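Local coordinates for aldehyde dehydrogenase (Burkholderia vietnamiensis, PDB 5KF0), which probably oxidises aldehydes to carboxylic acids with NAD(P)+ as hydride acceptor, and here holds NADPH in its cofactor pocket, at residues S234-P239 against G463-R468; I158-F161 against N166-A169. One frame throughout, in Å; residues are numbered along the deposited sequence.

Overall arrangement
Both contacts sit at the cofactor-binding end of the six-stranded sheet of the aldehyde dehydrogenase fold, with centres about 9 Å apart. Interaction 2 comes first along the chain and is closed before interaction 1 opens: it ties the end of strand 155-158 to helix 164-178. Interaction 1 joins the neighbouring parallel strand 232-236 to 463-468, which leads into helix 467-473. The two strands are linked directly, with Thr236 N 2.9 Å from Ile158 O, a probable hydrogen bond. Pro160 and Leu167 also pack on Thr236. Adjacent strand ends thus supply successive parts of one NADPH site, interaction 1 binding the adenosine-side phosphate of the pyrophosphate and interaction 2 the nicotinamide-side one.

Interaction 1: S234-P239 against G463-R468; sequences SFTGSP and GREGIR. With NDP (NADPH dihydro-nicotinamide-adenine-dinucleotide phosphate), chain E.
The carboxylate of Glu465 is turned toward Ser234 and Thr236, each of its oxygens reaching one hydroxyl through a water, while the ring of Phe235, on the other side of the strand, has NADPH O4B at its edge, near its plane. Pointing CG2 away from its backbone N, Thr236 sets this methyl over one face of the nicotinamide ring, toward its C3N side, 3.6 Å from NADPH C3N. Glu465 OE2 lies 3.4 Å from Ser234 OG, and a water spans the pair, giving a proton to OE2. A second water accepts from Thr236 OG1 at 2.7 Å and donates to Glu465 OE1. An extended chain beyond CG (chi2 -174°) carries the carboxylate across to the strand. Lys171 fastens the cluster, forming a salt bridge with Glu465 and hydrogen bonds with both hydroxyls.

Strand 232-236 belongs to the Rossmann-like cofactor domain of aldehyde dehydrogenases and runs into the N-terminus of helix 239-248. Ser238, the N-cap residue, grips one phosphate oxygen twice: its N donates to NADPH O1A at 2.9 Å (N-H...O 163°), and its OG donates to the same O1A at 2.7 Å.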
ATOM      1  N   SER A 234       9.750 -12.582 -21.286  1.00  9.96           N
ATOM      2  CA  SER A 234      10.528 -11.520 -20.656  1.00  8.69           C
ATOM      3  C   SER A 234      11.936 -11.593 -21.228  1.00 10.96           C
ATOM      4  O   SER A 234      12.653 -12.575 -21.009  1.00 11.48           O
ATOM      5  CB  SER A 234      10.510 -11.642 -19.132  1.00 10.72           C
ATOM      6  OG  SER A 234      11.301 -10.624 -18.537  1.00 11.89           O
ATOM      7  N   PHE A 235      12.308 -10.553 -21.972  1.00  9.92           N
ATOM      8  CA  PHE A 235      13.518 -10.512 -22.783  1.00 10.68           C
ATOM      9  C   PHE A 235      14.434  -9.417 -22.269  1.00 10.01           C
ATOM     10  O   PHE A 235      14.003  -8.269 -22.103  1.00 10.91           O
ATOM     11  CB  PHE A 235      13.167 -10.262 -24.260  1.00  9.77           C
ATOM     12  CG  PHE A 235      14.374  -9.963 -25.126  1.00 12.34           C
ATOM     13  CD1 PHE A 235      15.065 -10.989 -25.746  1.00 12.58           C
ATOM     14  CD2 PHE A 235      14.820  -8.652 -25.299  1.00 10.07           C
ATOM     15  CE1 PHE A 235      16.185 -10.719 -26.531  1.00 10.94           C
ATOM     16  CE2 PHE A 235      15.939  -8.373 -26.077  1.00 11.13           C
ATOM     17  CZ  PHE A 235      16.622  -9.412 -26.697  1.00 12.94           C
ATOM     18  N   THR A 236      15.694  -9.769 -22.008  1.00  8.92           N
ATOM     19  CA  THR A 236      16.738  -8.788 -21.718  1.00  9.45           C
ATOM     20  C   THR A 236      17.827  -8.918 -22.777  1.00 12.16           C
ATOM     21  O   THR A 236      18.421  -9.996 -22.935  1.00 11.35           O
ATOM     22  CB  THR A 236      17.315  -8.984 -20.311  1.00 11.29           C
ATOM     23  OG1 THR A 236      16.256  -8.883 -19.343  1.00 10.21           O
ATOM     24  CG2 THR A 236      18.369  -7.902 -20.008  1.00  9.28           C
ATOM     25  N   GLY A 237      18.082  -7.830 -23.501  1.00 11.00           N
ATOM     26  CA  GLY A 237      19.025  -7.878 -24.604  1.00 10.73           C
ATOM     27  C   GLY A 237      18.953  -6.594 -25.409  1.00 11.74           C
ATOM     28  O   GLY A 237      18.491  -5.567 -24.911  1.00 11.38           O
ATOM     29  N   SER A 238      19.395  -6.679 -26.665  1.00 11.21           N
ATOM     30  CA  SER A 238      19.537  -5.482 -27.487  1.00 11.36           C
ATOM     31  C   SER A 238      18.175  -4.960 -27.950  1.00 12.83           C
ATOM     32  O   SER A 238      17.233  -5.735 -28.173  1.00 13.21           O
ATOM     33  CB  SER A 238      20.420  -5.756 -28.699  1.00 14.24           C
ATOM     34  OG  SER A 238      19.814  -6.668 -29.605  1.00 13.33           O
ATOM     35  N   PRO A 239      18.047  -3.637 -28.090  1.00 12.83           N
ATOM     36  CA  PRO A 239      16.787  -3.071 -28.603  1.00 13.25           C
ATOM     37  C   PRO A 239      16.394  -3.633 -29.957  1.00 14.54           C
ATOM     38  O   PRO A 239      15.211  -3.921 -30.176  1.00 14.45           O
ATOM     39  CB  PRO A 239      17.078  -1.561 -28.687  1.00 16.62           C
ATOM     40  CG  PRO A 239      18.220  -1.313 -27.764  1.00 17.36           C
ATOM     41  CD  PRO A 239      18.983  -2.614 -27.589  1.00 12.63           C
ATOM     42  N   GLY A 463       8.252  -2.053 -19.447  1.00 11.17           N
ATOM     43  CA  GLY A 463       8.046  -2.724 -18.173  1.00 10.27           C
ATOM     44  C   GLY A 463       9.231  -2.527 -17.235  1.00  9.99           C
ATOM     45  O   GLY A 463      10.213  -1.852 -17.550  1.00 11.36           O
ATOM     46  N   ARG A 464       9.111  -3.113 -16.037  1.00 10.49           N
ATOM     47  CA  ARG A 464      10.161  -2.978 -15.029  1.00  9.44           C
ATOM     48  C   ARG A 464      10.531  -4.319 -14.416  1.00 11.42           C
ATOM     49  O   ARG A 464       9.666  -5.167 -14.188  1.00 11.73           O
ATOM     50  CB  ARG A 464       9.750  -2.049 -13.883  1.00 10.26           C
ATOM     51  CG  ARG A 464       9.461  -0.611 -14.337  1.00 10.13           C
ATOM     52  CD  ARG A 464      10.749   0.137 -14.725  1.00 10.66           C
ATOM     53  NE  ARG A 464      10.382   1.512 -15.063  1.00 10.20           N
ATOM     54  CZ  ARG A 464       9.833   1.873 -16.219  1.00 10.77           C
ATOM     55  NH1 ARG A 464       9.650   0.986 -17.200  1.00 11.01           N
ATOM     56  NH2 ARG A 464       9.487   3.139 -16.408  1.00 10.22           N
ATOM     57  N   GLU A 465      11.820  -4.483 -14.119  1.00 10.68           N
ATOM     58  CA  GLU A 465      12.290  -5.558 -13.258  1.00  8.41           C
ATOM     59  C   GLU A 465      12.670  -4.964 -11.902  1.00 11.09           C
ATOM     60  O   GLU A 465      12.329  -3.810 -11.594  1.00 11.05           O
ATOM     61  CB  GLU A 465      13.423  -6.336 -13.942  1.00  9.31           C
ATOM     62  CG  GLU A 465      12.859  -7.240 -15.045  1.00  9.77           C
ATOM     63  CD  GLU A 465      13.880  -8.156 -15.679  1.00 11.83           C
ATOM     64  OE1 GLU A 465      15.094  -7.873 -15.573  1.00 11.66           O
ATOM     65  OE2 GLU A 465      13.464  -9.150 -16.308  1.00 12.76           O
ATOM     66  N   GLY A 466      13.349  -5.763 -11.074  1.00  9.84           N
ATOM     67  CA  GLY A 466      13.291  -5.558  -9.635  1.00 10.84           C
ATOM     68  C   GLY A 466      12.201  -6.469  -9.099  1.00  9.46           C
ATOM     69  O   GLY A 466      11.135  -6.551  -9.704  1.00 11.91           O
ATOM     70  N   ILE A 467      12.460  -7.175  -7.996  1.00  9.11           N
ATOM     71  CA  ILE A 467      11.684  -8.380  -7.681  1.00  9.46           C
ATOM     72  C   ILE A 467      10.185  -8.091  -7.610  1.00 12.72           C
ATOM     73  O   ILE A 467       9.377  -8.816  -8.202  1.00 11.89           O
ATOM     74  CB  ILE A 467      12.177  -9.017  -6.376  1.00  9.41           C
ATOM     75  CG1 ILE A 467      13.619  -9.521  -6.526  1.00 12.44           C
ATOM     76  CG2 ILE A 467      11.206 -10.140  -5.960  1.00 11.23           C
ATOM     77  CD1 ILE A 467      13.833 -10.492  -7.685  1.00 16.28           C
ATOM     78  N   ARG A 468       9.783  -7.072  -6.842  1.00  9.92           N
ATOM     79  CA  ARG A 468       8.355  -6.766  -6.713  1.00 12.67           C
ATOM     80  C   ARG A 468       7.691  -6.570  -8.068  1.00 12.19           C
ATOM     81  O   ARG A 468       6.547  -6.995  -8.282  1.00 11.74           O
ATOM     82  CB  ARG A 468       8.150  -5.496  -5.881  1.00 14.05           C
ATOM     83  CG  ARG A 468       8.403  -5.651  -4.404  1.00 15.68           C
ATOM     84  CD  ARG A 468       8.336  -4.287  -3.720  1.00 16.69           C
ATOM     85  NE  ARG A 468       7.140  -3.549  -4.123  1.00 23.58           N
ATOM     86  CZ  ARG A 468       6.930  -2.262  -3.852  1.00 29.27           C
ATOM     87  NH1 ARG A 468       7.836  -1.573  -3.170  1.00 28.24           N
ATOM     88  NH2 ARG A 468       5.823  -1.666  -4.260  1.00 33.64           N
TER
HETATM   89  PA  NDP E 501      21.456  -9.694 -27.897  1.00 13.08           P
HETATM   90  O1A NDP E 501      20.201  -8.962 -28.236  1.00 14.00           O
HETATM   91  O2A NDP E 501      22.399  -9.833 -29.092  1.00 14.28           O
HETATM   92  O5B NDP E 501      21.166 -11.139 -27.301  1.00 13.03           O
HETATM   93  C5B NDP E 501      20.416 -11.211 -26.064  1.00 12.93           C
HETATM   94  C4B NDP E 501      19.758 -12.562 -25.974  1.00 10.86           C
HETATM   95  O4B NDP E 501      18.725 -12.663 -26.981  1.00 13.69           O
HETATM   96  C3B NDP E 501      20.693 -13.755 -26.212  1.00 10.47           C
HETATM   97  O3B NDP E 501      20.294 -14.864 -25.411  1.00 10.86           O
HETATM   98  C2B NDP E 501      20.435 -14.061 -27.688  1.00 11.91           C
HETATM   99  O2B NDP E 501      20.726 -15.418 -28.081  1.00 13.15           O
HETATM  100  C1B NDP E 501      18.932 -13.849 -27.719  1.00 12.76           C
HETATM  101  N9A NDP E 501      18.375 -13.672 -29.054  1.00 12.69           N
HETATM  102  C8A NDP E 501      18.805 -12.848 -30.060  1.00 10.07           C
HETATM  103  N7A NDP E 501      18.045 -12.874 -31.131  1.00 11.52           N
HETATM  104  C5A NDP E 501      17.050 -13.782 -30.805  1.00 12.37           C
HETATM  105  C6A NDP E 501      15.924 -14.253 -31.509  1.00 13.62           C
HETATM  106  N6A NDP E 501      15.613 -13.882 -32.757  1.00 14.09           N
HETATM  107  N1A NDP E 501      15.121 -15.144 -30.883  1.00 13.99           N
HETATM  108  C2A NDP E 501      15.434 -15.539 -29.647  1.00 15.50           C
HETATM  109  N3A NDP E 501      16.469 -15.171 -28.887  1.00 14.88           N
HETATM  110  C4A NDP E 501      17.243 -14.286 -29.530  1.00 14.45           C
HETATM  111  O3  NDP E 501      22.193  -8.931 -26.714  1.00 11.94           O
HETATM  112  PN  NDP E 501      23.596  -9.145 -25.995  1.00 12.16           P
HETATM  113  O1N NDP E 501      23.674 -10.523 -25.448  1.00 12.78           O
HETATM  114  O2N NDP E 501      24.665  -8.759 -26.986  1.00 13.95           O
HETATM  115  O5D NDP E 501      23.580  -8.125 -24.782  1.00 11.63           O
HETATM  116  C5D NDP E 501      23.822  -6.712 -24.892  1.00 12.69           C
HETATM  117  C4D NDP E 501      22.498  -5.995 -24.975  1.00 11.63           C
HETATM  118  O4D NDP E 501      21.699  -6.293 -23.799  1.00 12.76           O
HETATM  119  C3D NDP E 501      22.657  -4.472 -25.020  1.00 12.58           C
HETATM  120  O3D NDP E 501      21.780  -3.855 -25.955  1.00 12.52           O
HETATM  121  C2D NDP E 501      22.346  -4.074 -23.578  1.00 16.64           C
HETATM  122  O2D NDP E 501      21.932  -2.728 -23.369  1.00 12.42           O
HETATM  123  C1D NDP E 501      21.254  -5.076 -23.230  1.00 13.86           C
HETATM  124  N1N NDP E 501      21.163  -5.170 -21.778  1.00 12.93           N
HETATM  125  C2N NDP E 501      20.024  -4.797 -21.104  1.00 11.79           C
HETATM  126  C3N NDP E 501      19.967  -4.720 -19.760  1.00 10.72           C
HETATM  127  C7N NDP E 501      18.709  -4.400 -19.032  1.00 12.75           C
HETATM  128  O7N NDP E 501      18.533  -4.921 -17.922  1.00 11.66           O
HETATM  129  N7N NDP E 501      17.861  -3.520 -19.560  1.00 10.98           N
HETATM  130  C4N NDP E 501      21.198  -4.927 -18.952  1.00 12.96           C
HETATM  131  C5N NDP E 501      22.246  -5.636 -19.740  1.00 12.19           C
HETATM  132  C6N NDP E 501      22.213  -5.662 -21.060  1.00 13.77           C
HETATM  133  P2B NDP E 501      22.230 -15.859 -28.564  1.00 13.72           P
HETATM  134  O1X NDP E 501      23.145 -14.720 -28.309  1.00 14.08           O
HETATM  135  O2X NDP E 501      22.477 -17.118 -27.787  1.00 12.20           O
HETATM  136  O3X NDP E 501      22.123 -16.192 -30.037  1.00 14.73           O
HETATM  137  O   HOH W   1      10.517  -9.916 -16.208  0.72 13.97           O
HETATM  138  O   HOH W   2      16.908  -9.500 -16.819  1.00 11.57           O

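Interaction 2: I158-F161 against N166-A169; sequences ISPF and NLAA. With NDP (NADPH dihydro-nicotinamide-adenine-dinucleotide phosphate), chain E.
Pro160 and Leu167 meet at about a right angle, the pyrrolidine ring presenting CG to one methyl of the leucine, with Pro160 CG 3.6 Å from Leu167 CD1. The proline CD lies farther along the same flank, facing both CD1 and CB of Leu167. With CG opposite its carbonyl carbon (chi1 -66°), Leu167 reaches from the helix into the cofactor site, where CD1 comes within 3.3 Å of NADPH C5N. It approaches from the same side of the nicotinamide as Thr236, near C4N, the carbon that carries hydride in this cofactor. Ser159 packs more loosely beside the helix, its OG 4.4 Å from Ala168 CB, and Leu184 of strand 182-185 touches both residues.

The two segments lie in the first half of a beta-alpha-beta crossover: strand 155-158 passes through this loop into helix 164-178, which returns to the parallel strand 182-185. The loop backbone binds the cofactor as it turns. Ser159 O accepts from the ribose hydroxyl NADPH O3B at 2.8 Å, and Phe161 N donates to the phosphate oxygen NADPH O1N at 3.1 Å (N-H...O 147°). The CB of Phe161 points away from the helix, and NADPH O2N lies in the plane of its ring, at the edge. At the strand end, Ile158 sets CG2 against the adenosine ribose, 3.2 Å from NADPH O4B.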
ATOM      1  N   ILE A 158      14.684 -14.891 -21.721  1.00 10.23           N
ATOM      2  CA  ILE A 158      15.859 -14.773 -22.581  1.00 10.07           C
ATOM      3  C   ILE A 158      16.786 -13.726 -21.972  1.00  9.79           C
ATOM      4  O   ILE A 158      16.337 -12.615 -21.665  1.00 10.15           O
ATOM      5  CB  ILE A 158      15.462 -14.366 -24.015  1.00  9.84           C
ATOM      6  CG1 ILE A 158      14.612 -15.453 -24.683  1.00 11.73           C
ATOM      7  CG2 ILE A 158      16.718 -14.070 -24.849  1.00 11.68           C
ATOM      8  CD1 ILE A 158      14.022 -15.016 -26.040  1.00 11.22           C
ATOM      9  N   SER A 159      18.072 -14.064 -21.812  1.00 10.24           N
ATOM     10  CA  SER A 159      19.018 -13.199 -21.118  1.00  9.82           C
ATOM     11  C   SER A 159      20.267 -12.949 -21.955  1.00 12.40           C
ATOM     12  O   SER A 159      20.564 -13.700 -22.890  1.00 12.12           O
ATOM     13  CB  SER A 159      19.401 -13.810 -19.756  1.00 11.29           C
ATOM     14  OG  SER A 159      19.916 -15.133 -19.877  1.00 12.50           O
ATOM     15  N   PRO A 160      21.036 -11.879 -21.640  1.00 10.88           N
ATOM     16  CA  PRO A 160      22.160 -11.491 -22.505  1.00  9.88           C
ATOM     17  C   PRO A 160      23.508 -11.935 -21.974  1.00 12.39           C
ATOM     18  O   PRO A 160      23.601 -12.604 -20.936  1.00 13.45           O
ATOM     19  CB  PRO A 160      22.057  -9.968 -22.519  1.00  9.82           C
ATOM     20  CG  PRO A 160      21.665  -9.684 -21.082  1.00 12.04           C
ATOM     21  CD  PRO A 160      20.716 -10.809 -20.674  1.00 12.63           C
ATOM     22  N   PHE A 161      24.579 -11.556 -22.678  1.00 12.48           N
ATOM     23  CA  PHE A 161      25.889 -12.096 -22.333  1.00 10.28           C
ATOM     24  C   PHE A 161      26.554 -11.370 -21.174  1.00 15.90           C
ATOM     25  O   PHE A 161      27.460 -11.937 -20.561  1.00 14.15           O
ATOM     26  CB  PHE A 161      26.843 -12.053 -23.542  1.00 11.58           C
ATOM     27  CG  PHE A 161      27.528 -10.704 -23.740  1.00 13.01           C
ATOM     28  CD1 PHE A 161      28.710 -10.395 -23.078  1.00 15.87           C
ATOM     29  CD2 PHE A 161      26.975  -9.758 -24.593  1.00 14.80           C
ATOM     30  CE1 PHE A 161      29.328  -9.150 -23.255  1.00 13.17           C
ATOM     31  CE2 PHE A 161      27.582  -8.532 -24.782  1.00 13.63           C
ATOM     32  CZ  PHE A 161      28.765  -8.229 -24.117  1.00 15.50           C
ATOM     33  N   ASN A 166      23.287 -12.212 -12.952  1.00 12.83           N
ATOM     34  CA  ASN A 166      22.295 -11.395 -12.270  1.00 10.74           C
ATOM     35  C   ASN A 166      21.069 -11.114 -13.133  1.00 10.29           C
ATOM     36  O   ASN A 166      19.957 -11.008 -12.597  1.00 11.30           O
ATOM     37  CB  ASN A 166      22.903 -10.081 -11.800  1.00 11.83           C
ATOM     38  CG  ASN A 166      22.045  -9.425 -10.721  1.00 14.26           C
ATOM     39  OD1 ASN A 166      21.531 -10.105  -9.822  1.00 17.57           O
ATOM     40  ND2 ASN A 166      21.868  -8.135 -10.821  1.00 15.73           N
ATOM     41  N   LEU A 167      21.235 -10.981 -14.453  1.00  9.83           N
ATOM     42  CA  LEU A 167      20.057 -10.727 -15.279  1.00  9.14           C
ATOM     43  C   LEU A 167      19.207 -11.982 -15.448  1.00 12.00           C
ATOM     44  O   LEU A 167      17.983 -11.887 -15.583  1.00 12.99           O
ATOM     45  CB  LEU A 167      20.471 -10.132 -16.620  1.00 12.19           C
ATOM     46  CG  LEU A 167      21.089  -8.744 -16.419  1.00  9.71           C
ATOM     47  CD1 LEU A 167      21.710  -8.259 -17.741  1.00 11.49           C
ATOM     48  CD2 LEU A 167      20.056  -7.722 -15.874  1.00 11.91           C
ATOM     49  N   ALA A 168      19.813 -13.166 -15.415  1.00 10.23           N
ATOM     50  CA  ALA A 168      19.001 -14.373 -15.305  1.00  9.80           C
ATOM     51  C   ALA A 168      18.263 -14.406 -13.971  1.00 12.83           C
ATOM     52  O   ALA A 168      17.082 -14.773 -13.914  1.00 11.58           O
ATOM     53  CB  ALA A 168      19.879 -15.615 -15.469  1.00 11.16           C
ATOM     54  N   ALA A 169      18.943 -14.006 -12.890  1.00 11.41           N
ATOM     55  CA  ALA A 169      18.333 -14.012 -11.559  1.00  9.99           C
ATOM     56  C   ALA A 169      17.112 -13.110 -11.496  1.00 10.53           C
ATOM     57  O   ALA A 169      16.139 -13.431 -10.799  1.00 11.77           O
ATOM     58  CB  ALA A 169      19.354 -13.580 -10.501  1.00 12.80           C
TER
HETATM   59  PA  NDP E 501      21.456  -9.694 -27.897  1.00 13.08           P
HETATM   60  O1A NDP E 501      20.201  -8.962 -28.236  1.00 14.00           O
HETATM   61  O2A NDP E 501      22.399  -9.833 -29.092  1.00 14.28           O
HETATM   62  O5B NDP E 501      21.166 -11.139 -27.301  1.00 13.03           O
HETATM   63  C5B NDP E 501      20.416 -11.211 -26.064  1.00 12.93           C
HETATM   64  C4B NDP E 501      19.758 -12.562 -25.974  1.00 10.86           C
HETATM   65  O4B NDP E 501      18.725 -12.663 -26.981  1.00 13.69           O
HETATM   66  C3B NDP E 501      20.693 -13.755 -26.212  1.00 10.47           C
HETATM   67  O3B NDP E 501      20.294 -14.864 -25.411  1.00 10.86           O
HETATM   68  C2B NDP E 501      20.435 -14.061 -27.688  1.00 11.91           C
HETATM   69  O2B NDP E 501      20.726 -15.418 -28.081  1.00 13.15           O
HETATM   70  C1B NDP E 501      18.932 -13.849 -27.719  1.00 12.76           C
HETATM   71  N9A NDP E 501      18.375 -13.672 -29.054  1.00 12.69           N
HETATM   72  C8A NDP E 501      18.805 -12.848 -30.060  1.00 10.07           C
HETATM   73  N7A NDP E 501      18.045 -12.874 -31.131  1.00 11.52           N
HETATM   74  C5A NDP E 501      17.050 -13.782 -30.805  1.00 12.37           C
HETATM   75  C6A NDP E 501      15.924 -14.253 -31.509  1.00 13.62           C
HETATM   76  N6A NDP E 501      15.613 -13.882 -32.757  1.00 14.09           N
HETATM   77  N1A NDP E 501      15.121 -15.144 -30.883  1.00 13.99           N
HETATM   78  C2A NDP E 501      15.434 -15.539 -29.647  1.00 15.50           C
HETATM   79  N3A NDP E 501      16.469 -15.171 -28.887  1.00 14.88           N
HETATM   80  C4A NDP E 501      17.243 -14.286 -29.530  1.00 14.45           C
HETATM   81  O3  NDP E 501      22.193  -8.931 -26.714  1.00 11.94           O
HETATM   82  PN  NDP E 501      23.596  -9.145 -25.995  1.00 12.16           P
HETATM   83  O1N NDP E 501      23.674 -10.523 -25.448  1.00 12.78           O
HETATM   84  O2N NDP E 501      24.665  -8.759 -26.986  1.00 13.95           O
HETATM   85  O5D NDP E 501      23.580  -8.125 -24.782  1.00 11.63           O
HETATM   86  C5D NDP E 501      23.822  -6.712 -24.892  1.00 12.69           C
HETATM   87  C4D NDP E 501      22.498  -5.995 -24.975  1.00 11.63           C
HETATM   88  O4D NDP E 501      21.699  -6.293 -23.799  1.00 12.76           O
HETATM   89  C3D NDP E 501      22.657  -4.472 -25.020  1.00 12.58           C
HETATM   90  O3D NDP E 501      21.780  -3.855 -25.955  1.00 12.52           O
HETATM   91  C2D NDP E 501      22.346  -4.074 -23.578  1.00 16.64           C
HETATM   92  O2D NDP E 501      21.932  -2.728 -23.369  1.00 12.42           O
HETATM   93  C1D NDP E 501      21.254  -5.076 -23.230  1.00 13.86           C
HETATM   94  N1N NDP E 501      21.163  -5.170 -21.778  1.00 12.93           N
HETATM   95  C2N NDP E 501      20.024  -4.797 -21.104  1.00 11.79           C
HETATM   96  C3N NDP E 501      19.967  -4.720 -19.760  1.00 10.72           C
HETATM   97  C7N NDP E 501      18.709  -4.400 -19.032  1.00 12.75           C
HETATM   98  O7N NDP E 501      18.533  -4.921 -17.922  1.00 11.66           O
HETATM   99  N7N NDP E 501      17.861  -3.520 -19.560  1.00 10.98           N
HETATM  100  C4N NDP E 501      21.198  -4.927 -18.952  1.00 12.96           C
HETATM  101  C5N NDP E 501      22.246  -5.636 -19.740  1.00 12.19           C
HETATM  102  C6N NDP E 501      22.213  -5.662 -21.060  1.00 13.77           C
HETATM  103  P2B NDP E 501      22.230 -15.859 -28.564  1.00 13.72           P
HETATM  104  O1X NDP E 501      23.145 -14.720 -28.309  1.00 14.08           O
HETATM  105  O2X NDP E 501      22.477 -17.118 -27.787  1.00 12.20           O
HETATM  106  O3X NDP E 501      22.123 -16.192 -30.037  1.00 14.73           O